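Local atomic coordinates of endo-1,4-beta-mannanase (Eisenia fetida, PDB entry 5Y6T), a protein that probably hydrolyses internal beta-1,4-mannosidic bonds of mannan polysaccharides, as a family GH5 endo-mannanase linked to cold adaptation. Residues Asp37-Cys45 with Ala91-Phe102. Residues are numbered along the deposited sequence; the frame is centred on the assembly and turned at random.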
loop_
_atom_site.group_PDB
_atom_site.type_symbol
_atom_site.label_atom_id
_atom_site.label_comp_id
_atom_site.label_asym_id
_atom_site.label_seq_id
_atom_site.Cartn_x
_atom_site.Cartn_y
_atom_site.Cartn_z
ATOM N N ASP A 37 11.265 -8.983 -8.172
ATOM C CA ASP A 37 12.313 -8.186 -7.550
ATOM C C ASP A 37 12.964 -8.852 -6.345
ATOM O O ASP A 37 14.135 -8.626 -6.037
ATOM C CB ASP A 37 11.721 -6.842 -7.130
ATOM C CG ASP A 37 11.539 -5.913 -8.313
ATOM O OD1 ASP A 37 12.482 -5.846 -9.132
ATOM O OD2 ASP A 37 10.540 -5.216 -8.402
ATOM N N PHE A 38 12.151 -9.562 -5.592
ATOM C CA PHE A 38 12.563 -10.248 -4.369
ATOM C C PHE A 38 12.290 -11.733 -4.459
ATOM O O PHE A 38 11.266 -12.152 -4.969
ATOM C CB PHE A 38 11.819 -9.610 -3.176
ATOM C CG PHE A 38 12.044 -8.125 -3.070
ATOM C CD1 PHE A 38 13.133 -7.587 -2.449
ATOM C CD2 PHE A 38 11.095 -7.240 -3.590
ATOM C CE1 PHE A 38 13.333 -6.230 -2.368
ATOM C CE2 PHE A 38 11.261 -5.885 -3.483
ATOM C CZ PHE A 38 12.360 -5.349 -2.885
ATOM N N GLY A 39 13.166 -12.543 -3.890
ATOM C CA GLY A 39 12.962 -13.968 -3.992
ATOM C C GLY A 39 13.695 -14.558 -5.221
ATOM O O GLY A 39 14.088 -13.835 -6.172
ATOM N N ASN A 40 13.898 -15.858 -5.149
ATOM C CA ASN A 40 14.527 -16.651 -6.256
ATOM C C ASN A 40 15.864 -16.075 -6.706
ATOM O O ASN A 40 16.232 -16.161 -7.878
ATOM C CB ASN A 40 13.532 -16.880 -7.368
ATOM C CG ASN A 40 12.350 -17.722 -6.906
ATOM O OD1 ASN A 40 12.518 -18.636 -6.079
ATOM N ND2 ASN A 40 11.169 -17.462 -7.464
ATOM N N GLY A 41 16.597 -15.529 -5.734
ATOM C CA GLY A 41 17.956 -14.950 -5.955
ATOM C C GLY A 41 18.024 -13.753 -6.903
ATOM O O GLY A 41 19.124 -13.348 -7.336
ATOM N N GLN A 42 16.879 -13.078 -7.134
ATOM C CA GLN A 42 16.791 -12.005 -8.075
ATOM C C GLN A 42 17.448 -10.739 -7.581
ATOM O O GLN A 42 17.966 -9.969 -8.345
ATOM C CB GLN A 42 15.326 -11.769 -8.492
ATOM C CG GLN A 42 14.787 -12.928 -9.281
ATOM C CD GLN A 42 15.678 -13.329 -10.463
ATOM O OE1 GLN A 42 15.819 -12.558 -11.412
ATOM N NE2 GLN A 42 16.272 -14.510 -10.382
ATOM N N TYR A 43 17.394 -10.505 -6.285
ATOM C CA TYR A 43 17.886 -9.268 -5.764
ATOM C C TYR A 43 19.409 -9.245 -5.939
ATOM O O TYR A 43 19.962 -8.255 -6.424
ATOM C CB TYR A 43 17.469 -9.144 -4.271
ATOM C CG TYR A 43 17.732 -7.797 -3.661
ATOM C CD1 TYR A 43 16.769 -6.796 -3.692
ATOM C CD2 TYR A 43 18.922 -7.515 -3.004
ATOM C CE1 TYR A 43 17.019 -5.568 -3.107
ATOM C CE2 TYR A 43 19.177 -6.278 -2.468
ATOM C CZ TYR A 43 18.180 -5.317 -2.475
ATOM O OH TYR A 43 18.421 -4.048 -1.930
ATOM N N ASP A 44 20.088 -10.327 -5.526
ATOM C CA ASP A 44 21.547 -10.348 -5.699
ATOM C C ASP A 44 21.973 -10.432 -7.161
ATOM O O ASP A 44 22.960 -9.795 -7.504
ATOM C CB ASP A 44 22.187 -11.519 -4.991
ATOM C CG ASP A 44 22.198 -11.373 -3.530
ATOM O OD1 ASP A 44 22.177 -10.236 -3.003
ATOM O OD2 ASP A 44 22.163 -12.432 -2.909
ATOM N N CYS A 45 21.270 -11.213 -8.001
ATOM C CA CYS A 45 21.719 -11.330 -9.430
ATOM C C CYS A 45 21.393 -10.090 -10.287
ATOM O O CYS A 45 22.190 -9.660 -11.130
ATOM C CB CYS A 45 21.119 -12.568 -10.142
ATOM S SG CYS A 45 19.366 -12.540 -10.649
ATOM N N ALA A 91 11.110 -20.108 -4.117
ATOM C CA ALA A 91 11.817 -21.415 -4.257
ATOM C C ALA A 91 13.165 -21.482 -3.600
ATOM O O ALA A 91 13.555 -22.549 -3.172
ATOM C CB ALA A 91 11.965 -21.859 -5.726
ATOM N N GLN A 92 13.911 -20.373 -3.548
ATOM C CA GLN A 92 15.244 -20.378 -3.050
ATOM C C GLN A 92 15.354 -19.829 -1.627
ATOM O O GLN A 92 16.465 -19.665 -1.108
ATOM C CB GLN A 92 16.152 -19.589 -3.998
ATOM C CG GLN A 92 16.327 -20.259 -5.336
ATOM C CD GLN A 92 16.967 -19.388 -6.387
ATOM O OE1 GLN A 92 16.635 -19.500 -7.552
ATOM N NE2 GLN A 92 17.959 -18.616 -6.004
ATOM N N ASN A 93 14.207 -19.489 -1.036
ATOM C CA ASN A 93 14.113 -18.858 0.275
ATOM C C ASN A 93 15.064 -17.641 0.364
ATOM O O ASN A 93 15.681 -17.373 1.418
ATOM C CB ASN A 93 14.361 -19.879 1.390
ATOM C CG ASN A 93 14.026 -19.338 2.773
ATOM O OD1 ASN A 93 13.057 -18.563 2.936
ATOM N ND2 ASN A 93 14.874 -19.664 3.764
ATOM N N THR A 94 15.101 -16.831 -0.698
ATOM C CA THR A 94 15.844 -15.543 -0.578
ATOM C C THR A 94 15.017 -14.285 -0.260
ATOM O O THR A 94 15.590 -13.240 0.061
ATOM C CB THR A 94 16.716 -15.228 -1.779
ATOM O OG1 THR A 94 15.961 -14.756 -2.885
ATOM C CG2 THR A 94 17.589 -16.490 -2.143
ATOM N N MET A 95 13.712 -14.389 -0.347
ATOM C CA MET A 95 12.899 -13.189 -0.222
ATOM C C MET A 95 13.209 -12.416 1.034
ATOM O O MET A 95 13.333 -11.211 1.035
ATOM C CB MET A 95 11.416 -13.504 -0.330
ATOM C CG MET A 95 10.569 -12.225 -0.338
ATOM S SD MET A 95 8.855 -12.578 -0.559
ATOM C CE MET A 95 8.896 -13.025 -2.328
ATOM N N THR A 96 13.186 -13.091 2.168
ATOM C CA THR A 96 13.430 -12.375 3.417
ATOM C C THR A 96 14.764 -11.660 3.492
ATOM O O THR A 96 14.811 -10.485 3.850
ATOM C CB THR A 96 13.253 -13.339 4.625
ATOM O OG1 THR A 96 11.973 -13.958 4.554
ATOM C CG2 THR A 96 13.377 -12.610 5.879
ATOM N N SER A 97 15.841 -12.357 3.124
ATOM C CA SER A 97 17.145 -11.752 3.080
ATOM C C SER A 97 17.236 -10.646 2.037
ATOM O O SER A 97 17.935 -9.652 2.226
ATOM C CB SER A 97 18.274 -12.830 2.917
ATOM O OG SER A 97 18.132 -13.638 1.808
ATOM N N ASP A 98 16.538 -10.807 0.912
ATOM C CA ASP A 98 16.534 -9.789 -0.118
ATOM C C ASP A 98 15.896 -8.509 0.436
ATOM O O ASP A 98 16.434 -7.432 0.318
ATOM C CB ASP A 98 15.779 -10.224 -1.375
ATOM C CG ASP A 98 16.417 -11.412 -2.101
ATOM O OD1 ASP A 98 17.614 -11.637 -1.856
ATOM O OD2 ASP A 98 15.714 -12.079 -2.927
ATOM N N LEU A 99 14.696 -8.646 1.018
ATOM C CA LEU A 99 14.055 -7.490 1.617
ATOM C C LEU A 99 14.887 -6.871 2.770
ATOM O O LEU A 99 14.866 -5.664 2.977
ATOM C CB LEU A 99 12.681 -7.865 2.149
ATOM C CG LEU A 99 11.615 -8.049 1.110
ATOM C CD1 LEU A 99 10.461 -8.868 1.642
ATOM C CD2 LEU A 99 11.146 -6.687 0.583
ATOM N N ALA A 100 15.537 -7.738 3.552
ATOM C CA ALA A 100 16.460 -7.322 4.604
ATOM C C ALA A 100 17.512 -6.386 4.063
ATOM O O ALA A 100 17.752 -5.389 4.670
ATOM C CB ALA A 100 17.057 -8.520 5.421
ATOM N N GLN A 101 18.169 -6.767 2.980
ATOM C CA GLN A 101 19.221 -5.954 2.351
ATOM C C GLN A 101 18.621 -4.592 1.944
ATOM O O GLN A 101 19.182 -3.521 2.224
ATOM C CB GLN A 101 19.753 -6.641 1.116
ATOM C CG GLN A 101 20.656 -7.856 1.308
ATOM C CD GLN A 101 21.294 -8.269 -0.014
ATOM O OE1 GLN A 101 22.035 -7.491 -0.626
ATOM N NE2 GLN A 101 20.856 -9.419 -0.548
ATOM N N PHE A 102 17.431 -4.653 1.362
ATOM C CA PHE A 102 16.754 -3.432 0.855
ATOM C C PHE A 102 16.437 -2.490 2.043
ATOM O O PHE A 102 16.765 -1.311 2.031
ATOM C CB PHE A 102 15.490 -3.850 0.118
ATOM C CG PHE A 102 14.741 -2.706 -0.513
ATOM C CD1 PHE A 102 15.243 -2.101 -1.657
ATOM C CD2 PHE A 102 13.492 -2.364 -0.065
ATOM C CE1 PHE A 102 14.567 -1.089 -2.284
ATOM C CE2 PHE A 102 12.779 -1.372 -0.699
ATOM C CZ PHE A 102 13.293 -0.742 -1.833
HETATM O O HOH W 1 8.892 -18.854 -5.930
HETATM O O HOH W 2 18.909 -12.543 -4.129
#
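A type I' beta turn from Gly39 to Gln42, which leads into helix 42-60 with Gly41 at the N-cap, is pinned to the start of helix 95-108 in what is probably the (beta/alpha)8 barrel of a GH5 enzyme. Asp98 OD2 accepts from Gly39 N at 2.8 Å, on its anti lone pair. Thr94 OG1 donates to the same oxygen at 2.7 Å from above the carboxylate plane. Two donors thus grip OD2, and a third bond, from Gly41 N to Thr94 OG1 at 3.0 Å, ties the second turn glycine to the 91-102 segment. A water joins Asp98 OD1 to Asp44 N. Gln101 NE2 gives Asp44 OD1 a fairly straight bond of 2.9 Å (162°) on the syn side.

The Tyr43 ring lies over Asp98 O, with CG swung anti to the backbone N (chi1 -171°). Its CE2 lies 3.6 Å from Gln101 CB. OH meets the edge of the Phe102 ring and bonds to Glu52. An alanine in place of Tyr43 would probably leave Glu52 without this mate and open a gap beside Gln101 and Phe102.

Leu99 CD2 sits over the centre of one Phe38 ring face, 3.7 Å from the ring centroid, a CH-pi contact. The edge of Phe38 points at the Phe102 face in a T-shaped pair, centroids 5.6 Å apart and planes at 72°. Met95 CG packs on Phe38 CB.

Strand 65-72 packs against these aromatics, with Ile68 touching both Phe38 and Phe102. Leu51 and Ile55 of helix 42-60 also meet Phe102, while Met149 of helix 135-152 packs on Met95 and Leu99.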